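Local coordinates for nuclear protein localization protein 4 homolog (PDB 4RV0), which may be part of a complex that binds ubiquitinated proteins and exports misfolded ER proteins to the cytoplasm for proteasomal degradation, this chain being the protein's N-terminal ubiquitin-like domain, at residues R13-E18 against M76-Q81; S29-L34 against G63-G68. One frame throughout, in Å; residues are numbered along the deposited sequence.

In the fold
Both contacts lie within the single ubiquitin-like domain, on opposite sides of its centre, with centres about 17 Å apart and nearest atoms about 5 Å apart. Interaction 1 is the buried one: it pairs strands 10-16 and 76-80, the two inner strands of the sheet, through regular main-chain bonds. Interaction 2 is partly buried and joins the starts of helices 31-41 and 67-70, where two main-chain bonds meet a side-chain helix cap and exposed loop residues. Along the chain, S29-L34 and G63-G68 fall between the two strands of interaction 1, and helix 67-70 leads on into strand 76-80. The sheet contact has an apolar face and one of mixed character; the helix-start contact has two backbone hydrogen bonds and a capping side chain.

Interaction 1: R13-E18 against M76-Q81; sequences RVQSAE and MVYLKQ
Three main-chain hydrogen bonds join R13-E18 to M76-Q81 in parallel register, Arg13 opposite Met76, Val14 opposite Val77 and Gln15 opposite Tyr78. Val77 N donates to Arg13 O at 2.7 Å, almost exactly along the C=O axis (C=O...N angle 179°). Gln15 then bonds through both of its main-chain polar atoms: its N donates to Val77 O (2.8 Å) and its O accepts from Leu79 N (2.8 Å, N-H...O angle 171°). A water donates to Gln15 O and to Leu79 O, bridging the strands near their ends. Ser16 OG accepts from Glu18 N, an ST turn that follows the pairing, while the Gln15 side chain bends at chi2 (76°) so that NE2 reaches a lone pair of Ser16 O at 2.9 Å.

Side-chain packing differs on the two faces. On one, selenomethionine Met76 crosses Arg13 obliquely and sets SE over a guanidinium face, offset toward its rim, with NH2 at 4.0 Å from SE. Beside it, CB of Gln15 meets CD1 of the Tyr78 ring obliquely at 3.7 Å. Arg13 NH1 is held by Gly74 O, and NH2 forms a salt bridge to an acidic side chain of another protein's chain; an alanine here, lacking the guanidinium, would probably weaken the hold on Gly74 and on the partner protein and leave Met76 SE without the flat group it lies against. On the other face, Val14 touches Val77 CG2 through CG2 (4.0 Å) and Leu79 CB through CG1.

The paired strands occupy the middle of a mixed sheet, strand 19-25 flanking 10-16 and strand 48-50 flanking 76-80. Val14 and Leu79 pack against Val38 of helix 31-41, placing their face in the core of this ubiquitin-like fold.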
loop_
_atom_site.group_PDB
_atom_site.type_symbol
_atom_site.label_atom_id
_atom_site.label_comp_id
_atom_site.label_asym_id
_atom_site.label_seq_id
_atom_site.Cartn_x
_atom_site.Cartn_y
_atom_site.Cartn_z
ATOM N N ARG B 13 -4.442 9.390 -8.084
ATOM C CA ARG B 13 -4.778 8.495 -6.986
ATOM C C ARG B 13 -5.072 9.294 -5.734
ATOM O O ARG B 13 -4.295 10.158 -5.333
ATOM C CB ARG B 13 -3.649 7.503 -6.728
ATOM C CG ARG B 13 -3.290 6.655 -7.936
ATOM C CD ARG B 13 -1.757 6.633 -8.121
ATOM N NE ARG B 13 -1.151 5.710 -7.184
ATOM C CZ ARG B 13 0.063 5.809 -6.645
ATOM N NH1 ARG B 13 0.872 6.817 -6.930
ATOM N NH2 ARG B 13 0.467 4.864 -5.805
ATOM N N VAL B 14 -6.203 8.996 -5.114
ATOM C CA VAL B 14 -6.599 9.715 -3.916
ATOM C C VAL B 14 -6.539 8.810 -2.704
ATOM O O VAL B 14 -7.345 7.892 -2.580
ATOM C CB VAL B 14 -8.013 10.272 -4.032
ATOM C CG1 VAL B 14 -8.368 11.032 -2.745
ATOM C CG2 VAL B 14 -8.146 11.148 -5.276
ATOM N N GLN B 15 -5.589 9.081 -1.818
ATOM C CA GLN B 15 -5.463 8.350 -0.562
ATOM C C GLN B 15 -6.376 8.939 0.505
ATOM O O GLN B 15 -6.319 10.132 0.797
ATOM C CB GLN B 15 -4.015 8.368 -0.081
ATOM C CG GLN B 15 -3.763 7.709 1.294
ATOM C CD GLN B 15 -3.782 6.189 1.254
ATOM O OE1 GLN B 15 -2.803 5.558 0.866
ATOM N NE2 GLN B 15 -4.894 5.596 1.669
ATOM N N SER B 16 -7.271 8.115 1.031
ATOM C CA SER B 16 -8.062 8.490 2.194
ATOM C C SER B 16 -8.006 7.351 3.220
ATOM O O SER B 16 -7.324 6.339 2.999
ATOM C CB SER B 16 -9.503 8.794 1.776
ATOM O OG SER B 16 -10.191 7.609 1.441
ATOM N N ALA B 17 -8.729 7.496 4.329
ATOM C CA ALA B 17 -8.810 6.412 5.309
ATOM C C ALA B 17 -9.584 5.203 4.786
ATOM O O ALA B 17 -9.540 4.140 5.387
ATOM C CB ALA B 17 -9.416 6.912 6.616
ATOM N N GLU B 18 -10.303 5.374 3.682
ATOM C CA GLU B 18 -11.048 4.274 3.064
ATOM C C GLU B 18 -10.245 3.505 2.024
ATOM O O GLU B 18 -10.686 2.454 1.515
ATOM C CB GLU B 18 -12.319 4.789 2.392
ATOM C CG GLU B 18 -13.351 5.367 3.334
ATOM C CD GLU B 18 -13.897 4.320 4.272
ATOM O OE1 GLU B 18 -14.461 3.318 3.785
ATOM O OE2 GLU B 18 -13.775 4.520 5.498
HETATM N N MSE B 76 -0.200 10.633 -6.519
HETATM C CA MSE B 76 -1.139 10.405 -5.435
HETATM C C MSE B 76 -1.350 11.694 -4.660
HETATM O O MSE B 76 -0.387 12.386 -4.318
HETATM C CB MSE B 76 -0.617 9.322 -4.497
HETATM C CG MSE B 76 -1.619 8.907 -3.432
HETATM SE SE MSE B 76 -1.604 6.966 -3.133
HETATM C CE MSE B 76 0.220 6.792 -2.471
ATOM N N VAL B 77 -2.607 12.029 -4.397
ATOM C CA VAL B 77 -2.913 13.125 -3.480
ATOM C C VAL B 77 -3.570 12.553 -2.230
ATOM O O VAL B 77 -3.947 11.376 -2.204
ATOM C CB VAL B 77 -3.779 14.229 -4.127
ATOM C CG1 VAL B 77 -3.043 14.845 -5.291
ATOM C CG2 VAL B 77 -5.107 13.666 -4.586
ATOM N N TYR B 78 -3.669 13.374 -1.191
ATOM C CA TYR B 78 -4.078 12.913 0.131
ATOM C C TYR B 78 -5.299 13.665 0.606
ATOM O O TYR B 78 -5.306 14.902 0.659
ATOM C CB TYR B 78 -2.916 13.032 1.135
ATOM C CG TYR B 78 -1.738 12.197 0.702
ATOM C CD1 TYR B 78 -1.583 10.887 1.148
ATOM C CD2 TYR B 78 -0.808 12.702 -0.199
ATOM C CE1 TYR B 78 -0.511 10.109 0.720
ATOM C CE2 TYR B 78 0.259 11.939 -0.628
ATOM C CZ TYR B 78 0.404 10.646 -0.168
ATOM O OH TYR B 78 1.475 9.901 -0.608
ATOM N N LEU B 79 -6.329 12.909 0.951
ATOM C CA LEU B 79 -7.585 13.500 1.353
ATOM C C LEU B 79 -7.624 13.724 2.856
ATOM O O LEU B 79 -7.310 12.828 3.641
ATOM C CB LEU B 79 -8.768 12.637 0.869
ATOM C CG LEU B 79 -10.190 13.196 1.035
ATOM C CD1 LEU B 79 -11.114 12.659 -0.049
ATOM C CD2 LEU B 79 -10.774 12.886 2.424
ATOM N N LYS B 80 -7.985 14.949 3.233
ATOM C CA LYS B 80 -8.187 15.329 4.623
ATOM C C LYS B 80 -9.614 15.804 4.860
ATOM O O LYS B 80 -10.106 16.682 4.149
ATOM C CB LYS B 80 -7.244 16.473 4.998
ATOM C CG LYS B 80 -7.494 16.984 6.411
ATOM C CD LYS B 80 -6.593 18.146 6.769
ATOM C CE LYS B 80 -6.681 18.443 8.262
ATOM N NZ LYS B 80 -5.701 19.483 8.661
ATOM N N GLN B 81 -10.315 15.169 5.787
ATOM C CA GLN B 81 -11.651 15.636 6.130
ATOM C C GLN B 81 -11.590 16.731 7.189
ATOM O O GLN B 81 -11.724 16.437 8.376
ATOM C CB GLN B 81 -12.531 14.483 6.584
ATOM C CG GLN B 81 -12.447 13.315 5.645
ATOM C CD GLN B 81 -13.684 12.463 5.668
ATOM O OE1 GLN B 81 -13.948 11.726 4.729
ATOM N NE2 GLN B 81 -14.455 12.560 6.740
HETATM O O HOH W 1 -5.120 11.422 3.420
#

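Interaction 2: S29-L34 against G63-G68; sequences SNLKHL and GSQLVG
Val67 N donates to Ser29 O at 2.7 Å with an N-H...O angle of 170°, the straighter of two backbone hydrogen bonds between S29-L34 and G63-G68. The second runs from Leu31 N to Gln65 O (3.0 Å), nearly along the C=O axis though bent at the hydrogen. Together they bracket a single bridge of Asn30 with Leu66, the N-cap residues of helices 31-41 and 67-70. Asn30 CG stands in the crowded position between N and C (chi1 58°), which lets OD1 cap His33 N at 3.0 Å, the donor lying above the carbonyl plane.

Around this polar centre, Asn30 CB presses on Ser64 N at 3.3 Å and OD1 lies against Gly63 CA. Leu31 crosses Gln65 obliquely, its CD1 meeting OE1 at 3.4 Å. Val67 CG2 sits beside Ser29 O and Asn30 O, and more loosely approaches Leu34 CB at 4.4 Å; Leu34 and Val67 both pack on Ile25 of strand 19-25.

Since Leu31 N and Val67 N belong to first turns, where no preceding helical carbonyl is available, each segment supplies the other's helix start with a main-chain acceptor.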
loop_
_atom_site.group_PDB
_atom_site.type_symbol
_atom_site.label_atom_id
_atom_site.label_comp_id
_atom_site.label_asym_id
_atom_site.label_seq_id
_atom_site.Cartn_x
_atom_site.Cartn_y
_atom_site.Cartn_z
ATOM N N SER B 29 -8.368 19.364 -17.550
ATOM C CA SER B 29 -9.430 19.761 -16.632
ATOM C C SER B 29 -8.818 20.613 -15.545
ATOM O O SER B 29 -7.592 20.703 -15.398
ATOM C CB SER B 29 -10.138 18.564 -15.989
ATOM O OG SER B 29 -10.869 17.830 -16.942
ATOM N N ASN B 30 -9.694 21.251 -14.790
ATOM C CA ASN B 30 -9.290 22.123 -13.722
ATOM C C ASN B 30 -9.389 21.414 -12.379
ATOM O O ASN B 30 -10.033 20.366 -12.275
ATOM C CB ASN B 30 -10.167 23.356 -13.752
ATOM C CG ASN B 30 -11.621 23.003 -13.618
ATOM O OD1 ASN B 30 -12.116 22.822 -12.507
ATOM N ND2 ASN B 30 -12.310 22.846 -14.753
ATOM N N LEU B 31 -8.764 21.985 -11.353
ATOM C CA LEU B 31 -8.762 21.366 -10.034
ATOM C C LEU B 31 -10.156 21.210 -9.410
ATOM O O LEU B 31 -10.391 20.253 -8.664
ATOM C CB LEU B 31 -7.822 22.103 -9.076
ATOM C CG LEU B 31 -6.311 21.940 -9.289
ATOM C CD1 LEU B 31 -5.531 22.704 -8.217
ATOM C CD2 LEU B 31 -5.897 20.483 -9.314
ATOM N N LYS B 32 -11.071 22.147 -9.672
ATOM C CA LYS B 32 -12.434 21.983 -9.170
ATOM C C LYS B 32 -13.086 20.721 -9.695
ATOM O O LYS B 32 -13.803 20.037 -8.963
ATOM C CB LYS B 32 -13.342 23.178 -9.491
ATOM C CG LYS B 32 -14.784 22.903 -9.037
ATOM C CD LYS B 32 -15.672 24.116 -9.108
ATOM C CE LYS B 32 -17.098 23.799 -8.675
ATOM N NZ LYS B 32 -17.839 22.848 -9.549
ATOM N N HIS B 33 -12.845 20.412 -10.962
ATOM C CA HIS B 33 -13.401 19.202 -11.531
ATOM C C HIS B 33 -12.865 17.970 -10.816
ATOM O O HIS B 33 -13.595 16.997 -10.634
ATOM C CB HIS B 33 -13.156 19.127 -13.039
ATOM C CG HIS B 33 -13.786 17.933 -13.689
ATOM N ND1 HIS B 33 -13.107 17.121 -14.559
ATOM C CD2 HIS B 33 -15.030 17.412 -13.573
ATOM C CE1 HIS B 33 -13.907 16.141 -14.971
ATOM N NE2 HIS B 33 -15.076 16.301 -14.372
ATOM N N LEU B 34 -11.598 18.014 -10.405
ATOM C CA LEU B 34 -11.009 16.919 -9.638
ATOM C C LEU B 34 -11.758 16.771 -8.320
ATOM O O LEU B 34 -12.148 15.664 -7.929
ATOM C CB LEU B 34 -9.515 17.151 -9.387
ATOM C CG LEU B 34 -8.752 16.120 -8.543
ATOM C CD1 LEU B 34 -8.782 14.724 -9.163
ATOM C CD2 LEU B 34 -7.297 16.574 -8.335
ATOM N N GLY B 63 -12.178 26.772 -10.576
ATOM C CA GLY B 63 -11.697 26.316 -11.874
ATOM C C GLY B 63 -10.578 27.194 -12.399
ATOM O O GLY B 63 -10.425 28.346 -11.992
ATOM N N SER B 64 -9.790 26.602 -13.294
ATOM C CA SER B 64 -8.625 27.195 -13.958
ATOM C C SER B 64 -7.449 27.366 -12.981
ATOM O O SER B 64 -6.960 28.471 -12.718
ATOM C CB SER B 64 -8.963 28.524 -14.654
ATOM O OG SER B 64 -9.310 29.535 -13.718
ATOM N N GLN B 65 -7.030 26.231 -12.445
ATOM C CA GLN B 65 -5.640 25.889 -12.255
ATOM C C GLN B 65 -5.829 24.541 -12.894
ATOM O O GLN B 65 -6.774 23.838 -12.546
ATOM C CB GLN B 65 -5.220 25.809 -10.790
ATOM C CG GLN B 65 -5.170 27.171 -10.097
ATOM C CD GLN B 65 -4.835 27.080 -8.616
ATOM O OE1 GLN B 65 -4.926 26.011 -8.009
ATOM N NE2 GLN B 65 -4.502 28.216 -8.015
ATOM N N LEU B 66 -5.019 24.175 -13.869
ATOM C CA LEU B 66 -5.332 22.936 -14.545
ATOM C C LEU B 66 -4.753 21.775 -13.757
ATOM O O LEU B 66 -3.763 21.928 -13.027
ATOM C CB LEU B 66 -4.796 22.943 -15.981
ATOM C CG LEU B 66 -5.276 24.104 -16.863
ATOM C CD1 LEU B 66 -4.694 24.027 -18.253
ATOM C CD2 LEU B 66 -6.785 24.113 -16.942
ATOM N N VAL B 67 -5.426 20.633 -13.862
ATOM C CA VAL B 67 -4.938 19.391 -13.286
ATOM C C VAL B 67 -3.492 19.171 -13.715
ATOM O O VAL B 67 -2.607 18.952 -12.886
ATOM C CB VAL B 67 -5.817 18.201 -13.721
ATOM C CG1 VAL B 67 -5.078 16.881 -13.551
ATOM C CG2 VAL B 67 -7.133 18.210 -12.955
ATOM N N GLY B 68 -3.252 19.288 -15.013
ATOM C CA GLY B 68 -1.942 19.016 -15.579
ATOM C C GLY B 68 -0.796 19.942 -15.208
ATOM O O GLY B 68 0.362 19.590 -15.420
#